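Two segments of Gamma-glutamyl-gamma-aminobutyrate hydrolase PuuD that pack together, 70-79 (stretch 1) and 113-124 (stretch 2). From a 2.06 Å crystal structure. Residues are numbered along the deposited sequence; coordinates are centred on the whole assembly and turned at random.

Stretch 1, residues 70-79: YLPGSPSNVQ
Stretch 2, residues 113-124: PIFAICRGLQEL

Arg-119 makes the main side-chain polar contact between the stretches. Its NE donates to Ser-76 OG at 2.6 Å. Two weak bonds accompany this one: Arg-119 NH2 to Ser-76 OG at 2.9 Å, and Arg-119 NE to the backbone Ser-76 O at 3.3 Å. Ser-76 takes chi1 p, 77°, and its OG lies at the edge of the guanidinium, near its plane, where the N-H groups point. Arg-119 reaches it with chi1 t, chi2 t, chi3 -145° and chi4 -94°. Its NH1 forms a salt bridge with Glu-123 OE2, 2.6 Å away and one helical turn on. Glu-123 is m at chi1 (-74°) and t at chi2. The carboxylate thus balances the buried charge of the arginine and helps fix its position.

The backbones meet as parallel strands, 70-71 beside 114-117. Tyr-70 pairs with Phe-115, CA to CA 5.2 Å, and Leu-71 with Ala-116, CA to CA 4.4 Å. Leu-71 supplies both strand hydrogen bonds. Its N donates to Phe-115 O at 2.9 Å, nearly linear at 172°, and its O accepts from Ile-117 N at 2.8 Å. CA-H...O contacts flank them: Tyr-70 CA to Phe-115 O and Ala-116 CA to Leu-71 O, both 3.5 Å. Phi/psi is extended, -125/115 at Tyr-70 and -108/98 at Leu-71, and between -121 and -129 in phi with psi 119 to 140 for 114-117.

After the strand, Cys-118 turns sharply at 55/-99 and occupies the N-cap position. The helix then runs from Arg-119 through Leu-124, with Gly-120 N bonded back to Ile-117 O at 2.8 Å. Stretch 1 continues as loop from Pro-72 (-72/163) and Gly-73 (-75/173), past the start of this helix. Gly-73 suits its place: an ideal CB would lie a tight 3.0 Å from Cys-118 CB. Gly-120 is more constrained, since an ideal CB would clash with Leu-71 O at 2.6 Å. Without one, its CA sits 3.7 Å from Leu-71 CB.

Two waters bridge the stretches further along; the first joins backbone to backbone, the second joins the Val-78 backbone to the Gln-122 side chain. Water 1 accepts from Ser-74 N at 2.7 Å and, weakly, from Arg-119 N at 3.2 Å. Water 2 accepts from Val-78 N at 2.8 Å and donates to Gln-122 OE1 at 2.5 Å.

Apolar packing covers both sheet faces. Tyr-70 and Phe-115, both t at chi1, share one face. Tyr-70 CE1 lies 4.1 Å from Phe-115 CD2 and 3.9 Å from Ile-117 CD1. Leu-71 and Ala-116 share the other face, CB to CB 3.8 Å. Leu-71 is m at chi1 and t at chi2, and its CD1 reaches Ile-114 CG2 at 4.3 Å. Val-78, t at chi1, places CG2 over one face of the guanidinium, 3.9 Å from Arg-119 NH1, and 4.1 Å from Glu-123 CG. Together the stretches bury 723 Å², with Arg-119 and Leu-71 the most covered residues.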

ATOM      1  N   TYR B  70     -11.643  -2.587  -3.265  1.00 26.69           N
ATOM      2  CA  TYR B  70     -11.917  -1.355  -2.534  1.00 25.28           C
ATOM      3  C   TYR B  70     -11.326  -0.195  -3.324  1.00 24.41           C
ATOM      4  O   TYR B  70     -10.104  -0.112  -3.490  1.00 20.36           O
ATOM      5  CB  TYR B  70     -11.322  -1.431  -1.127  1.00 24.59           C
ATOM      6  CG  TYR B  70     -11.655  -0.287  -0.195  1.00 21.98           C
ATOM      7  CD1 TYR B  70     -12.882   0.362  -0.254  1.00 24.12           C
ATOM      8  CD2 TYR B  70     -10.742   0.125   0.766  1.00 21.81           C
ATOM      9  CE1 TYR B  70     -13.179   1.403   0.614  1.00 27.63           C
ATOM     10  CE2 TYR B  70     -11.026   1.161   1.629  1.00 26.79           C
ATOM     11  CZ  TYR B  70     -12.244   1.796   1.555  1.00 29.44           C
ATOM     12  OH  TYR B  70     -12.521   2.827   2.425  1.00 29.69           O
ATOM     13  N   LEU B  71     -12.188   0.692  -3.821  1.00 21.48           N
ATOM     14  CA  LEU B  71     -11.761   1.833  -4.626  1.00 21.75           C
ATOM     15  C   LEU B  71     -11.899   3.114  -3.815  1.00 21.01           C
ATOM     16  O   LEU B  71     -12.999   3.683  -3.736  1.00 23.81           O
ATOM     17  CB  LEU B  71     -12.587   1.927  -5.913  1.00 23.73           C
ATOM     18  CG  LEU B  71     -12.592   0.722  -6.855  1.00 27.65           C
ATOM     19  CD1 LEU B  71     -13.380   1.054  -8.106  1.00 31.30           C
ATOM     20  CD2 LEU B  71     -11.179   0.295  -7.211  1.00 23.99           C
ATOM     21  N   PRO B  72     -10.828   3.613  -3.203  1.00 17.99           N
ATOM     22  CA  PRO B  72     -10.934   4.846  -2.419  1.00 21.95           C
ATOM     23  C   PRO B  72     -11.104   6.066  -3.310  1.00 23.54           C
ATOM     24  O   PRO B  72     -10.851   6.038  -4.516  1.00 23.84           O
ATOM     25  CB  PRO B  72      -9.603   4.908  -1.657  1.00 20.39           C
ATOM     26  CG  PRO B  72      -8.967   3.558  -1.838  1.00 20.05           C
ATOM     27  CD  PRO B  72      -9.478   3.034  -3.139  1.00 19.75           C
ATOM     28  N   GLY B  73     -11.547   7.152  -2.688  1.00 26.79           N
ATOM     29  CA  GLY B  73     -11.555   8.436  -3.355  1.00 29.93           C
ATOM     30  C   GLY B  73     -10.159   9.021  -3.451  1.00 28.21           C
ATOM     31  O   GLY B  73      -9.188   8.501  -2.901  1.00 24.28           O
ATOM     32  N   SER B  74     -10.065  10.137  -4.171  1.00 30.68           N
ATOM     33  CA  SER B  74      -8.784  10.792  -4.408  1.00 30.74           C
ATOM     34  C   SER B  74      -9.020  12.161  -5.033  1.00 29.46           C
ATOM     35  O   SER B  74     -10.032  12.361  -5.715  1.00 32.90           O
ATOM     36  CB  SER B  74      -7.903   9.932  -5.317  1.00 33.39           C
ATOM     37  OG  SER B  74      -6.662  10.560  -5.596  1.00 37.81           O
ATOM     38  N   PRO B  75      -8.122  13.129  -4.824  1.00 31.87           N
ATOM     39  CA  PRO B  75      -8.267  14.416  -5.525  1.00 34.13           C
ATOM     40  C   PRO B  75      -8.187  14.297  -7.036  1.00 29.25           C
ATOM     41  O   PRO B  75      -8.693  15.180  -7.739  1.00 34.07           O
ATOM     42  CB  PRO B  75      -7.108  15.255  -4.967  1.00 36.03           C
ATOM     43  CG  PRO B  75      -6.781  14.632  -3.660  1.00 40.82           C
ATOM     44  CD  PRO B  75      -7.033  13.162  -3.833  1.00 36.23           C
ATOM     45  N   SER B  76      -7.569  13.243  -7.558  1.00 31.55           N
ATOM     46  CA  SER B  76      -7.412  13.113  -8.998  1.00 32.53           C
ATOM     47  C   SER B  76      -8.740  12.789  -9.671  1.00 33.49           C
ATOM     48  O   SER B  76      -9.654  12.224  -9.061  1.00 34.68           O
ATOM     49  CB  SER B  76      -6.389  12.025  -9.323  1.00 32.17           C
ATOM     50  OG  SER B  76      -6.954  10.736  -9.168  1.00 32.72           O
ATOM     51  N   ASN B  77      -8.841  13.171 -10.944  1.00 31.55           N
ATOM     52  CA  ASN B  77      -9.996  12.895 -11.784  1.00 30.19           C
ATOM     53  C   ASN B  77      -9.613  11.913 -12.880  1.00 28.63           C
ATOM     54  O   ASN B  77      -8.456  11.854 -13.306  1.00 25.64           O
ATOM     55  CB  ASN B  77     -10.555  14.178 -12.414  1.00 36.28           C
ATOM     56  CG  ASN B  77     -10.775  15.277 -11.397  1.00 41.52           C
ATOM     57  OD1 ASN B  77     -11.560  15.119 -10.464  1.00 43.38           O
ATOM     58  ND2 ASN B  77     -10.103  16.408 -11.585  1.00 46.19           N
ATOM     59  N   VAL B  78     -10.601  11.136 -13.328  1.00 27.83           N
ATOM     60  CA  VAL B  78     -10.380  10.195 -14.417  1.00 24.46           C
ATOM     61  C   VAL B  78     -10.053  10.960 -15.694  1.00 23.25           C
ATOM     62  O   VAL B  78     -10.617  12.027 -15.964  1.00 23.43           O
ATOM     63  CB  VAL B  78     -11.621   9.305 -14.597  1.00 21.20           C
ATOM     64  CG1 VAL B  78     -11.415   8.301 -15.724  1.00 20.18           C
ATOM     65  CG2 VAL B  78     -11.955   8.593 -13.292  1.00 20.15           C
ATOM     66  N   GLN B  79      -9.124  10.420 -16.478  1.00 24.66           N
ATOM     67  CA  GLN B  79      -8.781  11.033 -17.754  1.00 26.83           C
ATOM     68  C   GLN B  79     -10.007  11.062 -18.661  1.00 26.20           C
ATOM     69  O   GLN B  79     -10.659  10.024 -18.847  1.00 23.21           O
ATOM     70  CB  GLN B  79      -7.644  10.271 -18.434  1.00 28.10           C
ATOM     71  CG  GLN B  79      -6.312  10.359 -17.710  1.00 26.84           C
ATOM     72  CD  GLN B  79      -5.321   9.320 -18.193  1.00 31.92           C
ATOM     73  OE1 GLN B  79      -4.337   9.645 -18.859  1.00 33.62           O
ATOM     74  NE2 GLN B  79      -5.578   8.058 -17.865  1.00 31.99           N
ATOM     75  N   PRO B 113     -16.940  -8.844  -4.926  1.00 28.29           N
ATOM     76  CA  PRO B 113     -17.584  -7.626  -4.421  1.00 27.35           C
ATOM     77  C   PRO B 113     -16.692  -6.404  -4.584  1.00 28.45           C
ATOM     78  O   PRO B 113     -15.471  -6.473  -4.425  1.00 25.29           O
ATOM     79  CB  PRO B 113     -17.837  -7.945  -2.943  1.00 28.74           C
ATOM     80  CG  PRO B 113     -17.901  -9.435  -2.888  1.00 30.60           C
ATOM     81  CD  PRO B 113     -16.913  -9.914  -3.914  1.00 30.16           C
ATOM     82  N   ILE B 114     -17.319  -5.277  -4.915  1.00 26.03           N
ATOM     83  CA  ILE B 114     -16.632  -4.005  -5.098  1.00 24.45           C
ATOM     84  C   ILE B 114     -17.336  -2.946  -4.264  1.00 24.73           C
ATOM     85  O   ILE B 114     -18.569  -2.861  -4.261  1.00 23.46           O
ATOM     86  CB  ILE B 114     -16.595  -3.574  -6.582  1.00 23.74           C
ATOM     87  CG1 ILE B 114     -16.045  -4.694  -7.465  1.00 32.33           C
ATOM     88  CG2 ILE B 114     -15.774  -2.304  -6.751  1.00 26.23           C
ATOM     89  CD1 ILE B 114     -16.129  -4.390  -8.945  1.00 34.25           C
ATOM     90  N   PHE B 115     -16.551  -2.137  -3.556  1.00 22.37           N
ATOM     91  CA  PHE B 115     -17.053  -0.956  -2.865  1.00 22.06           C
ATOM     92  C   PHE B 115     -16.198   0.229  -3.284  1.00 23.53           C
ATOM     93  O   PHE B 115     -14.985   0.236  -3.051  1.00 25.24           O
ATOM     94  CB  PHE B 115     -17.029  -1.134  -1.346  1.00 22.03           C
ATOM     95  CG  PHE B 115     -17.703  -0.019  -0.598  1.00 29.64           C
ATOM     96  CD1 PHE B 115     -18.876   0.542  -1.076  1.00 28.18           C
ATOM     97  CD2 PHE B 115     -17.167   0.467   0.584  1.00 32.75           C
ATOM     98  CE1 PHE B 115     -19.501   1.569  -0.393  1.00 26.15           C
ATOM     99  CE2 PHE B 115     -17.789   1.494   1.273  1.00 35.62           C
ATOM    100  CZ  PHE B 115     -18.958   2.044   0.784  1.00 20.62           C
ATOM    101  N   ALA B 116     -16.829   1.223  -3.902  1.00 24.31           N
ATOM    102  CA  ALA B 116     -16.135   2.350  -4.505  1.00 24.64           C
ATOM    103  C   ALA B 116     -16.595   3.654  -3.868  1.00 26.27           C
ATOM    104  O   ALA B 116     -17.785   3.836  -3.595  1.00 23.98           O
ATOM    105  CB  ALA B 116     -16.377   2.382  -6.013  1.00 23.36           C
ATOM    106  N   ILE B 117     -15.647   4.560  -3.638  1.00 26.34           N
ATOM    107  CA  ILE B 117     -15.894   5.814  -2.934  1.00 26.36           C
ATOM    108  C   ILE B 117     -15.430   6.972  -3.809  1.00 26.45           C
ATOM    109  O   ILE B 117     -14.277   6.995  -4.256  1.00 21.91           O
ATOM    110  CB  ILE B 117     -15.180   5.848  -1.570  1.00 25.91           C
ATOM    111  CG1 ILE B 117     -15.787   4.813  -0.618  1.00 18.91           C
ATOM    112  CG2 ILE B 117     -15.245   7.249  -0.964  1.00 21.15           C
ATOM    113  CD1 ILE B 117     -15.142   4.791   0.754  1.00 19.87           C
ATOM    114  N   CYS B 118     -16.333   7.930  -4.044  1.00 27.17           N
ATOM    115  CA  CYS B 118     -16.044   9.186  -4.733  1.00 27.02           C
ATOM    116  C   CYS B 118     -15.421   8.940  -6.105  1.00 24.10           C
ATOM    117  O   CYS B 118     -16.139   8.665  -7.071  1.00 24.89           O
ATOM    118  CB  CYS B 118     -15.139  10.074  -3.871  1.00 30.34           C
ATOM    119  SG  CYS B 118     -14.892  11.750  -4.514  1.00 35.04           S
ATOM    120  N   ARG B 119     -14.092   9.040  -6.212  1.00 22.29           N
ATOM    121  CA  ARG B 119     -13.442   8.728  -7.482  1.00 27.03           C
ATOM    122  C   ARG B 119     -13.721   7.293  -7.905  1.00 26.63           C
ATOM    123  O   ARG B 119     -13.795   7.002  -9.105  1.00 23.49           O
ATOM    124  CB  ARG B 119     -11.934   8.965  -7.388  1.00 26.01           C
ATOM    125  CG  ARG B 119     -11.221   8.883  -8.730  1.00 25.71           C
ATOM    126  CD  ARG B 119      -9.783   8.436  -8.559  1.00 30.14           C
ATOM    127  NE  ARG B 119      -8.897   9.083  -9.520  1.00 34.18           N
ATOM    128  CZ  ARG B 119      -8.552   8.556 -10.690  1.00 30.10           C
ATOM    129  NH1 ARG B 119      -9.019   7.369 -11.050  1.00 29.19           N
ATOM    130  NH2 ARG B 119      -7.740   9.218 -11.500  1.00 29.10           N
ATOM    131  N   GLY B 120     -13.874   6.386  -6.939  1.00 25.30           N
ATOM    132  CA  GLY B 120     -14.204   5.012  -7.274  1.00 25.71           C
ATOM    133  C   GLY B 120     -15.546   4.889  -7.969  1.00 22.41           C
ATOM    134  O   GLY B 120     -15.689   4.127  -8.929  1.00 23.89           O
ATOM    135  N   LEU B 121     -16.554   5.619  -7.481  1.00 22.17           N
ATOM    136  CA  LEU B 121     -17.844   5.642  -8.165  1.00 21.63           C
ATOM    137  C   LEU B 121     -17.684   6.132  -9.597  1.00 19.47           C
ATOM    138  O   LEU B 121     -18.239   5.548 -10.534  1.00 22.42           O
ATOM    139  CB  LEU B 121     -18.838   6.521  -7.400  1.00 22.61           C
ATOM    140  CG  LEU B 121     -20.154   6.867  -8.111  1.00 25.02           C
ATOM    141  CD1 LEU B 121     -21.314   6.864  -7.130  1.00 23.07           C
ATOM    142  CD2 LEU B 121     -20.084   8.217  -8.824  1.00 23.99           C
ATOM    143  N   GLN B 122     -16.924   7.214  -9.782  1.00 18.35           N
ATOM    144  CA  GLN B 122     -16.667   7.719 -11.125  1.00 22.94           C
ATOM    145  C   GLN B 122     -15.883   6.711 -11.954  1.00 19.90           C
ATOM    146  O   GLN B 122     -16.090   6.612 -13.169  1.00 22.41           O
ATOM    147  CB  GLN B 122     -15.925   9.054 -11.042  1.00 21.77           C
ATOM    148  CG  GLN B 122     -16.689  10.123 -10.264  1.00 21.18           C
ATOM    149  CD  GLN B 122     -15.829  11.319  -9.902  1.00 26.42           C
ATOM    150  OE1 GLN B 122     -14.615  11.307 -10.103  1.00 29.49           O
ATOM    151  NE2 GLN B 122     -16.456  12.358  -9.362  1.00 28.14           N
ATOM    152  N   GLU B 123     -14.990   5.949 -11.320  1.00 22.04           N
ATOM    153  CA  GLU B 123     -14.323   4.858 -12.021  1.00 21.59           C
ATOM    154  C   GLU B 123     -15.317   3.776 -12.422  1.00 23.81           C
ATOM    155  O   GLU B 123     -15.230   3.222 -13.524  1.00 26.51           O
ATOM    156  CB  GLU B 123     -13.210   4.275 -11.148  1.00 21.97           C
ATOM    157  CG  GLU B 123     -11.981   5.162 -11.050  1.00 20.14           C
ATOM    158  CD  GLU B 123     -11.033   4.730  -9.948  1.00 21.97           C
ATOM    159  OE1 GLU B 123     -11.457   3.963  -9.060  1.00 25.56           O
ATOM    160  OE2 GLU B 123      -9.860   5.158  -9.971  1.00 25.44           O
ATOM    161  N   LEU B 124     -16.274   3.467 -11.541  1.00 19.81           N
ATOM    162  CA  LEU B 124     -17.298   2.476 -11.864  1.00 19.73           C
ATOM    163  C   LEU B 124     -18.144   2.927 -13.047  1.00 19.85           C
ATOM    164  O   LEU B 124     -18.439   2.138 -13.953  1.00 23.62           O
ATOM    165  CB  LEU B 124     -18.185   2.224 -10.644  1.00 25.21           C
ATOM    166  CG  LEU B 124     -18.161   0.840  -9.993  1.00 34.77           C
ATOM    167  CD1 LEU B 124     -19.409   0.640  -9.142  1.00 33.50           C
ATOM    168  CD2 LEU B 124     -18.047  -0.252 -11.044  1.00 38.95           C
TER
HETATM  169  O   HOH W   1     -12.267  11.395  -4.940  1.00 42.49           O
HETATM  170  O   HOH W   2     -13.044  11.661 -12.043  1.00 20.40           O